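Local coordinates for CELL WALL surface anchor family protein (Streptococcus pneumoniae, PDB 2WW8) that serves as the adhesin of the pneumococcal pilus and probably helps the bacterium recognise and attach to host cells, at residues A[225-230]-A[381-386]. Residues are numbered along the deposited sequence; the frame is centred on the assembly and turned at random.
Sequences LDVVIL and VIFHIT
Val228 and Leu230 each use both N and O to pair with 381-386, while Asp226 contributes its O alone; the five resulting backbone hydrogen bonds join two parallel strands. The bonds are alike in length, 2.8 Å from Leu230 N to Phe383 O and 3.0 Å from Phe383 N to Val228 O. That from Ile385 N to Leu230 O is almost straight (174°). Ile382 CA also makes a CA-H...O contact of 3.2 Å with Val228 O.

Apolar packing covers both faces. Beta-branched Val227, Ile229 and Val381 suit the extended backbone, and helix 247-263 packs on Val227, Ile229 and Phe383 of this face. Val227 CG1, anti to its backbone N (chi1 -176°), meets the flat Phe383 ring edge-on, 3.7 Å from CD2. Helix 359-373 packs on the other face, where Leu230 CD1 touches Ile382 CG2 at 4.1 Å.

In a CH-pi contact Leu230 CD1 sits over the His384 ring, 4.1 Å from its centroid, with Thr386 CG2 off-centre on the opposite face. His384 NE2 is hydrogen-bonded to Tyr275 OH, which satisfies a polar ring atom in the core.

Asp226 turns its carboxylate away from 381-386 to salt bridges with Arg375 and Arg269. The parallel sheet flanked by helices is consistent with an integrin-I-like (von Willebrand A) domain: strand 379-386 runs into Asp387, and 225-232 is followed by Ser234 and Ser236, all magnesium ligands.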
ATOM      1  N   LEU A 225      19.557  16.044  22.201  1.00 13.70           N
ATOM      2  CA  LEU A 225      18.907  15.979  23.527  1.00 12.49           C
ATOM      3  C   LEU A 225      19.131  14.663  24.235  1.00 11.41           C
ATOM      4  O   LEU A 225      19.058  13.615  23.606  1.00 11.40           O
ATOM      5  CB  LEU A 225      17.389  16.092  23.362  1.00 10.98           C
ATOM      6  CG  LEU A 225      16.896  17.320  22.583  1.00 14.20           C
ATOM      7  CD1 LEU A 225      15.373  17.188  22.424  1.00 13.07           C
ATOM      8  CD2 LEU A 225      17.244  18.632  23.318  1.00 12.98           C
ATOM      9  N   ASP A 226      19.373  14.730  25.543  1.00 13.52           N
ATOM     10  CA  ASP A 226      19.388  13.606  26.474  1.00 13.06           C
ATOM     11  C   ASP A 226      18.257  13.893  27.479  1.00 11.87           C
ATOM     12  O   ASP A 226      18.334  14.830  28.275  1.00 14.49           O
ATOM     13  CB  ASP A 226      20.748  13.476  27.228  1.00 10.49           C
ATOM     14  CG  ASP A 226      21.828  12.743  26.405  1.00 14.91           C
ATOM     15  OD1 ASP A 226      21.516  11.910  25.525  1.00 14.57           O
ATOM     16  OD2 ASP A 226      23.026  13.056  26.592  1.00 13.72           O
ATOM     17  N   VAL A 227      17.224  13.071  27.458  1.00 13.55           N
ATOM     18  CA  VAL A 227      15.974  13.373  28.125  1.00 11.59           C
ATOM     19  C   VAL A 227      15.593  12.262  29.115  1.00 12.60           C
ATOM     20  O   VAL A 227      15.582  11.096  28.762  1.00 13.00           O
ATOM     21  CB  VAL A 227      14.812  13.532  27.101  1.00 12.36           C
ATOM     22  CG1 VAL A 227      13.569  13.951  27.834  1.00  9.64           C
ATOM     23  CG2 VAL A 227      15.189  14.565  25.963  1.00  8.77           C
ATOM     24  N   VAL A 228      15.262  12.638  30.353  1.00 12.10           N
ATOM     25  CA  VAL A 228      14.637  11.667  31.257  1.00 12.86           C
ATOM     26  C   VAL A 228      13.152  12.069  31.453  1.00 13.34           C
ATOM     27  O   VAL A 228      12.816  13.239  31.690  1.00 12.89           O
ATOM     28  CB  VAL A 228      15.306  11.696  32.640  1.00 11.18           C
ATOM     29  CG1 VAL A 228      14.565  10.695  33.619  1.00 12.64           C
ATOM     30  CG2 VAL A 228      16.859  11.351  32.499  1.00 11.33           C
ATOM     31  N   ILE A 229      12.265  11.095  31.342  1.00 14.05           N
ATOM     32  CA  ILE A 229      10.831  11.358  31.680  1.00 15.67           C
ATOM     33  C   ILE A 229      10.523  10.758  33.042  1.00 14.93           C
ATOM     34  O   ILE A 229      10.816   9.574  33.244  1.00 14.04           O
ATOM     35  CB  ILE A 229       9.918  10.750  30.642  1.00 16.23           C
ATOM     36  CG1 ILE A 229      10.188  11.466  29.337  1.00 17.20           C
ATOM     37  CG2 ILE A 229       8.424  10.817  31.080  1.00 15.32           C
ATOM     38  CD1 ILE A 229       9.456  10.888  28.152  1.00 23.99           C
ATOM     39  N   LEU A 230      10.003  11.554  33.969  1.00 14.69           N
ATOM     40  CA  LEU A 230       9.648  11.012  35.276  1.00 13.54           C
ATOM     41  C   LEU A 230       8.140  10.946  35.319  1.00 14.64           C
ATOM     42  O   LEU A 230       7.488  11.935  35.027  1.00 12.60           O
ATOM     43  CB  LEU A 230       9.981  11.971  36.424  1.00 15.58           C
ATOM     44  CG  LEU A 230      11.442  12.333  36.683  1.00 18.19           C
ATOM     45  CD1 LEU A 230      11.572  13.285  37.869  1.00 17.01           C
ATOM     46  CD2 LEU A 230      12.140  11.009  37.005  1.00 19.57           C
ATOM     47  N   VAL A 381      17.447  17.284  29.648  1.00 13.09           N
ATOM     48  CA  VAL A 381      16.064  17.678  29.887  1.00 13.00           C
ATOM     49  C   VAL A 381      15.398  16.653  30.805  1.00 12.90           C
ATOM     50  O   VAL A 381      15.633  15.464  30.652  1.00 13.60           O
ATOM     51  CB  VAL A 381      15.297  17.778  28.530  1.00 12.31           C
ATOM     52  CG1 VAL A 381      13.811  18.297  28.687  1.00 13.95           C
ATOM     53  CG2 VAL A 381      16.097  18.694  27.531  1.00 11.62           C
ATOM     54  N   ILE A 382      14.560  17.127  31.724  1.00 12.68           N
ATOM     55  CA  ILE A 382      13.603  16.283  32.443  1.00 14.24           C
ATOM     56  C   ILE A 382      12.201  16.804  32.154  1.00 14.64           C
ATOM     57  O   ILE A 382      11.958  18.040  32.261  1.00 13.32           O
ATOM     58  CB  ILE A 382      13.897  16.349  33.979  1.00 13.81           C
ATOM     59  CG1 ILE A 382      15.353  15.859  34.243  1.00 15.19           C
ATOM     60  CG2 ILE A 382      12.823  15.688  34.842  1.00 15.05           C
ATOM     61  CD1 ILE A 382      15.860  16.313  35.630  1.00 14.53           C
ATOM     62  N   PHE A 383      11.346  15.869  31.719  1.00 11.79           N
ATOM     63  CA  PHE A 383       9.882  16.070  31.717  1.00 12.18           C
ATOM     64  C   PHE A 383       9.283  15.275  32.916  1.00 11.96           C
ATOM     65  O   PHE A 383       9.400  14.064  32.995  1.00 12.17           O
ATOM     66  CB  PHE A 383       9.279  15.552  30.386  1.00  8.90           C
ATOM     67  CG  PHE A 383       9.563  16.415  29.202  1.00 11.69           C
ATOM     68  CD1 PHE A 383       8.730  17.481  28.897  1.00 14.61           C
ATOM     69  CD2 PHE A 383      10.661  16.133  28.365  1.00 14.25           C
ATOM     70  CE1 PHE A 383       9.002  18.273  27.761  1.00 14.27           C
ATOM     71  CE2 PHE A 383      10.919  16.903  27.257  1.00 15.04           C
ATOM     72  CZ  PHE A 383      10.100  17.973  26.938  1.00 15.28           C
ATOM     73  N   HIS A 384       8.652  15.964  33.839  1.00 11.29           N
ATOM     74  CA  HIS A 384       8.118  15.311  35.004  1.00 13.02           C
ATOM     75  C   HIS A 384       6.584  15.473  34.970  1.00 14.04           C
ATOM     76  O   HIS A 384       6.033  16.604  34.973  1.00 14.63           O
ATOM     77  CB  HIS A 384       8.630  16.081  36.191  1.00 15.25           C
ATOM     78  CG  HIS A 384       8.208  15.492  37.511  1.00 17.23           C
ATOM     79  ND1 HIS A 384       8.538  16.082  38.709  1.00 18.35           N
ATOM     80  CD2 HIS A 384       7.579  14.336  37.823  1.00 15.78           C
ATOM     81  CE1 HIS A 384       8.056  15.351  39.705  1.00 20.95           C
ATOM     82  NE2 HIS A 384       7.465  14.291  39.192  1.00 17.64           N
ATOM     83  N   ILE A 385       5.907  14.339  34.959  1.00 12.21           N
ATOM     84  CA  ILE A 385       4.458  14.334  34.945  1.00 13.64           C
ATOM     85  C   ILE A 385       4.040  13.840  36.339  1.00 15.88           C
ATOM     86  O   ILE A 385       4.397  12.722  36.770  1.00 13.90           O
ATOM     87  CB  ILE A 385       3.902  13.389  33.867  1.00 16.28           C
ATOM     88  CG1 ILE A 385       4.261  13.927  32.480  1.00 15.72           C
ATOM     89  CG2 ILE A 385       2.357  13.156  34.009  1.00 14.20           C
ATOM     90  CD1 ILE A 385       4.408  12.774  31.448  1.00 21.32           C
ATOM     91  N   THR A 386       3.255  14.656  37.035  1.00 14.10           N
ATOM     92  CA  THR A 386       2.831  14.186  38.359  1.00 15.54           C
ATOM     93  C   THR A 386       1.389  14.623  38.669  1.00 16.31           C
ATOM     94  O   THR A 386       0.926  15.636  38.097  1.00 14.86           O
ATOM     95  CB  THR A 386       3.832  14.704  39.424  1.00 17.46           C
ATOM     96  OG1 THR A 386       3.321  14.479  40.738  1.00 19.46           O
ATOM     97  CG2 THR A 386       4.163  16.161  39.238  1.00 16.72           C
TER